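Local coordinates for protein dTDP-4-dehydrorhamnose 3,5-epimerase (Elizabethkingia anophelis NUHP1, PDB 6C46) that probably catalyses the epimerization of dTDP-4-dehydro-6-deoxyglucose at carbons 3 and 5 of the sugar to dTDP-4-dehydro-beta-L-rhamnose, a step in making dTDP-L-rhamnose, at residues Leu11-Glu23 against Ala93-Lys105. Residues are numbered along the deposited sequence; the frame is centred on the assembly and turned at random. Where two conformers were deposited one is given.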
loop_
_atom_site.group_PDB
_atom_site.type_symbol
_atom_site.label_atom_id
_atom_site.label_comp_id
_atom_site.label_asym_id
_atom_site.label_seq_id
_atom_site.Cartn_x
_atom_site.Cartn_y
_atom_site.Cartn_z
ATOM N N LEU A 11 -0.704 15.043 9.920
ATOM C CA LEU A 11 0.546 15.270 9.198
ATOM C C LEU A 11 1.458 16.056 10.115
ATOM O O LEU A 11 1.079 17.128 10.575
ATOM C CB LEU A 11 0.316 16.067 7.909
ATOM C CG LEU A 11 -0.579 15.431 6.841
ATOM C CD1 LEU A 11 -0.570 16.277 5.585
ATOM C CD2 LEU A 11 -0.061 14.086 6.522
ATOM N N VAL A 12 2.661 15.548 10.357
ATOM C CA VAL A 12 3.590 16.183 11.290
ATOM C C VAL A 12 4.679 16.907 10.505
ATOM O O VAL A 12 5.295 16.324 9.604
ATOM C CB VAL A 12 4.191 15.143 12.253
ATOM C CG1 VAL A 12 5.263 15.777 13.122
ATOM C CG2 VAL A 12 3.081 14.534 13.139
ATOM N N LYS A 13 4.916 18.175 10.854
ATOM C CA LYS A 13 5.902 18.998 10.172
ATOM C C LYS A 13 7.313 18.426 10.321
ATOM O O LYS A 13 7.676 17.880 11.368
ATOM C CB LYS A 13 5.854 20.419 10.763
ATOM C CG LYS A 13 6.693 21.431 9.998
ATOM C CD LYS A 13 5.937 21.962 8.787
ATOM C CE LYS A 13 6.694 23.121 8.135
ATOM N NZ LYS A 13 7.986 22.650 7.523
ATOM N N THR A 14 8.121 18.569 9.274
ATOM C CA THR A 14 9.556 18.308 9.383
ATOM C C THR A 14 10.316 19.584 9.040
ATOM O O THR A 14 9.705 20.574 8.609
ATOM C CB THR A 14 9.998 17.179 8.435
ATOM O OG1 THR A 14 10.004 17.668 7.094
ATOM C CG2 THR A 14 9.048 15.997 8.538
ATOM N N PRO A 15 11.641 19.611 9.204
ATOM C CA PRO A 15 12.395 20.811 8.811
ATOM C C PRO A 15 12.423 21.079 7.312
ATOM O O PRO A 15 12.957 22.120 6.920
ATOM C CB PRO A 15 13.810 20.531 9.340
ATOM C CG PRO A 15 13.635 19.502 10.432
ATOM C CD PRO A 15 12.477 18.661 9.968
ATOM N N LEU A 16 11.921 20.184 6.453
ATOM C CA LEU A 16 11.972 20.415 5.013
ATOM C C LEU A 16 10.590 20.836 4.515
ATOM O O LEU A 16 9.588 20.213 4.870
ATOM C CB LEU A 16 12.469 19.170 4.262
ATOM C CG LEU A 16 13.808 18.588 4.760
ATOM C CD1 LEU A 16 14.255 17.433 3.863
ATOM C CD2 LEU A 16 14.903 19.641 4.836
ATOM N N LYS A 17 10.538 21.897 3.714
ATOM C CA LYS A 17 9.239 22.404 3.272
ATOM C C LYS A 17 8.491 21.352 2.473
ATOM O O LYS A 17 9.051 20.765 1.547
ATOM C CB LYS A 17 9.415 23.644 2.398
ATOM C CG LYS A 17 8.085 24.343 2.053
ATOM C CD LYS A 17 8.321 25.588 1.167
ATOM C CE LYS A 17 8.812 25.203 -0.215
ATOM N NZ LYS A 17 8.905 26.387 -1.108
ATOM N N ASP A 18 7.207 21.167 2.796
ATOM C CA ASP A 18 6.260 20.275 2.130
ATOM C C ASP A 18 6.535 18.814 2.413
ATOM O O ASP A 18 5.865 17.951 1.838
ATOM C CB ASP A 18 6.230 20.442 0.606
ATOM C CG ASP A 18 5.920 21.878 0.174
ATOM O OD1 ASP A 18 4.924 22.438 0.666
ATOM O OD2 ASP A 18 6.669 22.438 -0.655
ATOM N N CYS A 19 7.493 18.504 3.263
ATOM C CA CYS A 19 7.836 17.125 3.575
ATOM C C CYS A 19 7.231 16.785 4.940
ATOM O O CYS A 19 7.520 17.461 5.933
ATOM C CB CYS A 19 9.366 16.996 3.531
ATOM S SG CYS A 19 10.094 15.448 4.034
ATOM N N TYR A 20 6.370 15.759 4.991
ATOM C CA TYR A 20 5.572 15.490 6.183
ATOM C C TYR A 20 5.668 14.037 6.609
ATOM O O TYR A 20 5.875 13.134 5.791
ATOM C CB TYR A 20 4.060 15.811 5.986
ATOM C CG TYR A 20 3.847 17.252 5.630
ATOM C CD1 TYR A 20 3.948 18.249 6.603
ATOM C CD2 TYR A 20 3.553 17.620 4.330
ATOM C CE1 TYR A 20 3.789 19.584 6.276
ATOM C CE2 TYR A 20 3.378 18.950 3.993
ATOM C CZ TYR A 20 3.494 19.919 4.959
ATOM O OH TYR A 20 3.330 21.227 4.604
ATOM N N ILE A 21 5.462 13.830 7.907
ATOM C CA ILE A 21 5.262 12.510 8.490
ATOM C C ILE A 21 3.761 12.297 8.660
ATOM O O ILE A 21 3.076 13.141 9.252
ATOM C CB ILE A 21 5.987 12.397 9.844
ATOM C CG1 ILE A 21 7.496 12.589 9.656
ATOM C CG2 ILE A 21 5.662 11.036 10.536
ATOM C CD1 ILE A 21 8.201 12.956 10.963
ATOM N N ILE A 22 3.248 11.163 8.187
ATOM C CA ILE A 22 1.855 10.795 8.457
ATOM C C ILE A 22 1.856 9.893 9.677
ATOM O O ILE A 22 2.380 8.774 9.636
ATOM C CB ILE A 22 1.197 10.077 7.282
ATOM C CG1 ILE A 22 1.401 10.871 5.998
ATOM C CG2 ILE A 22 -0.319 9.850 7.615
ATOM C CD1 ILE A 22 0.577 10.368 4.801
ATOM N N GLU A 23 1.272 10.381 10.763
ATOM C CA GLU A 23 1.115 9.604 11.986
ATOM C C GLU A 23 -0.271 8.987 12.001
ATOM O O GLU A 23 -1.263 9.727 11.906
ATOM C CB GLU A 23 1.304 10.481 13.218
ATOM C CG GLU A 23 0.963 9.796 14.548
ATOM C CD GLU A 23 1.171 10.728 15.744
ATOM O OE1 GLU A 23 2.058 11.596 15.667
ATOM O OE2 GLU A 23 0.442 10.608 16.745
ATOM N N ALA A 93 15.542 12.220 3.168
ATOM C CA ALA A 93 15.110 13.068 2.065
ATOM C C ALA A 93 15.986 14.315 2.013
ATOM O O ALA A 93 16.434 14.806 3.055
ATOM C CB ALA A 93 13.641 13.473 2.215
ATOM N N VAL A 94 16.231 14.816 0.793
ATOM C CA VAL A 94 17.030 16.020 0.552
ATOM C C VAL A 94 16.255 16.939 -0.379
ATOM O O VAL A 94 15.859 16.525 -1.475
ATOM C CB VAL A 94 18.398 15.703 -0.079
ATOM C CG1 VAL A 94 19.214 17.019 -0.241
ATOM C CG2 VAL A 94 19.131 14.663 0.749
ATOM N N ASP A 95 16.042 18.168 0.043
ATOM C CA ASP A 95 15.321 19.137 -0.774
ATOM C C ASP A 95 16.285 19.666 -1.830
ATOM O O ASP A 95 17.329 20.240 -1.495
ATOM C CB ASP A 95 14.762 20.247 0.132
ATOM C CG ASP A 95 13.875 21.241 -0.597
ATOM O OD1 ASP A 95 13.834 21.235 -1.853
ATOM O OD2 ASP A 95 13.186 22.021 0.107
ATOM N N LEU A 96 15.954 19.459 -3.106
ATOM C CA LEU A 96 16.795 19.940 -4.196
ATOM C C LEU A 96 16.114 21.004 -5.042
ATOM O O LEU A 96 16.546 21.255 -6.174
ATOM C CB LEU A 96 17.243 18.774 -5.074
ATOM C CG LEU A 96 18.085 17.710 -4.355
ATOM C CD1 LEU A 96 18.310 16.510 -5.294
ATOM C CD2 LEU A 96 19.409 18.297 -3.871
ATOM N N ARG A 97 15.059 21.634 -4.527
ATOM C CA ARG A 97 14.393 22.713 -5.248
ATOM C C ARG A 97 15.164 24.011 -5.038
ATOM O O ARG A 97 15.174 24.565 -3.931
ATOM C CB ARG A 97 12.943 22.840 -4.776
ATOM C CG ARG A 97 12.175 21.539 -4.997
ATOM C CD ARG A 97 10.847 21.555 -4.262
ATOM N NE ARG A 97 11.067 21.717 -2.819
ATOM C CZ ARG A 97 10.097 21.773 -1.916
ATOM N NH1 ARG A 97 8.825 21.667 -2.299
ATOM N NH2 ARG A 97 10.405 21.929 -0.628
ATOM N N GLU A 98 15.758 24.535 -6.116
ATOM C CA GLU A 98 16.663 25.683 -5.974
ATOM C C GLU A 98 15.950 26.903 -5.412
ATOM O O GLU A 98 16.584 27.767 -4.795
ATOM C CB GLU A 98 17.321 26.034 -7.315
ATOM N N ASN A 99 14.641 26.992 -5.603
ATOM C CA ASN A 99 13.781 28.076 -5.154
ATOM C C ASN A 99 13.250 27.880 -3.739
ATOM O O ASN A 99 12.521 28.736 -3.242
ATOM C CB ASN A 99 12.597 28.216 -6.123
ATOM C CG ASN A 99 11.992 26.861 -6.523
ATOM O OD1 ASN A 99 12.710 25.876 -6.740
ATOM N ND2 ASN A 99 10.672 26.821 -6.645
ATOM N N SER A 100 13.534 26.744 -3.108
ATOM C CA SER A 100 12.995 26.412 -1.797
ATOM C C SER A 100 13.856 27.011 -0.696
ATOM O O SER A 100 15.086 26.966 -0.763
ATOM C CB SER A 100 12.930 24.888 -1.617
ATOM O OG SER A 100 12.688 24.571 -0.263
ATOM N N GLU A 101 13.207 27.538 0.346
ATOM C CA GLU A 101 13.969 28.012 1.497
ATOM C C GLU A 101 14.721 26.887 2.198
ATOM O O GLU A 101 15.632 27.175 2.976
ATOM C CB GLU A 101 13.048 28.701 2.500
ATOM C CG GLU A 101 11.967 27.765 3.004
ATOM C CD GLU A 101 10.760 28.511 3.553
ATOM O OE1 GLU A 101 10.789 28.882 4.750
ATOM O OE2 GLU A 101 9.798 28.734 2.772
ATOM N N THR A 102 14.374 25.615 1.955
ATOM C CA THR A 102 15.133 24.513 2.549
ATOM C C THR A 102 15.947 23.749 1.503
ATOM O O THR A 102 16.333 22.595 1.734
ATOM C CB THR A 102 14.231 23.570 3.362
ATOM O OG1 THR A 102 13.127 23.080 2.590
ATOM C CG2 THR A 102 13.681 24.317 4.597
ATOM N N PHE A 103 16.250 24.396 0.371
ATOM C CA PHE A 103 17.142 23.812 -0.626
ATOM C C PHE A 103 18.439 23.376 0.035
ATOM O O PHE A 103 19.003 24.105 0.858
ATOM C CB PHE A 103 17.458 24.806 -1.750
ATOM C CG PHE A 103 18.565 24.328 -2.640
ATOM C CD1 PHE A 103 18.327 23.323 -3.571
ATOM C CD2 PHE A 103 19.848 24.838 -2.523
ATOM C CE1 PHE A 103 19.350 22.846 -4.379
ATOM C CE2 PHE A 103 20.863 24.366 -3.312
ATOM C CZ PHE A 103 20.620 23.363 -4.243
ATOM N N GLY A 104 18.889 22.174 -0.297
ATOM C CA GLY A 104 20.151 21.655 0.193
ATOM C C GLY A 104 20.119 21.066 1.583
ATOM O O GLY A 104 21.163 20.582 2.051
ATOM N N LYS A 105 18.967 21.089 2.259
ATOM C CA LYS A 105 18.822 20.561 3.609
ATOM C C LYS A 105 18.304 19.132 3.556
ATOM O O LYS A 105 17.608 18.739 2.607
ATOM C CB LYS A 105 17.852 21.410 4.447
ATOM C CG LYS A 105 18.241 22.880 4.588
ATOM C CD LYS A 105 19.634 22.998 5.190
ATOM C CE LYS A 105 19.854 24.346 5.878
ATOM N NZ LYS A 105 19.563 25.482 4.970
HETATM O O HOH W 1 10.565 28.341 0.019
#
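R97 and K17 bring together two hairpin loops of the RmlC-type cupin fold: the loop between strands 10-13 and 20-23 of one sheet, which contains the type II turn L16-C19, and the loop that leaves strand 88-95 of the other. K17 can be followed outward from CB, which rests 3.6 Å from R97 NH2. Its CG lies anti to the backbone N (chi1 -172°), which sends the chain over loop 97-102; CD then passes E101 OE2 and, beyond a bend at chi3, CE comes close to both R97 NH2 and S100 OG. At the tip NZ donates to a water 2.8 Å away, which also accepts from E101 N and donates to E101 OE2. A long, flexible lysine suits this partly exposed place, since its methylenes cover the loop while its ammonium stays hydrated.

Arginine suits position 97 because its flat head can serve three partners. NE and NH2 grip D95 side-on. NH2 also donates to K17 O at 2.8 Å, approaching above the carbonyl plane, and NH1 forms a salt bridge with D18 OD2 through that oxygen's anti lone pair, the carboxylate turned 76° from the guanidinium. D95 in turn accepts from S100 OG and T102 OG1, so the loop is tied to one carboxylate, whose negative charge would be stabilised by these donors. With its hydroxyl committed as a donor to D95, T102 OG1 can still accept from K17 N, along an almost straight line (172°).

Beside this polar network, L16 supplies a branched apolar end, also packed on F125: CD1 lies against A93 O, and C19 SG makes a looser contact with A93 CB, while L16 CD2 presses tightly on K105 CB, 3.5 Å away.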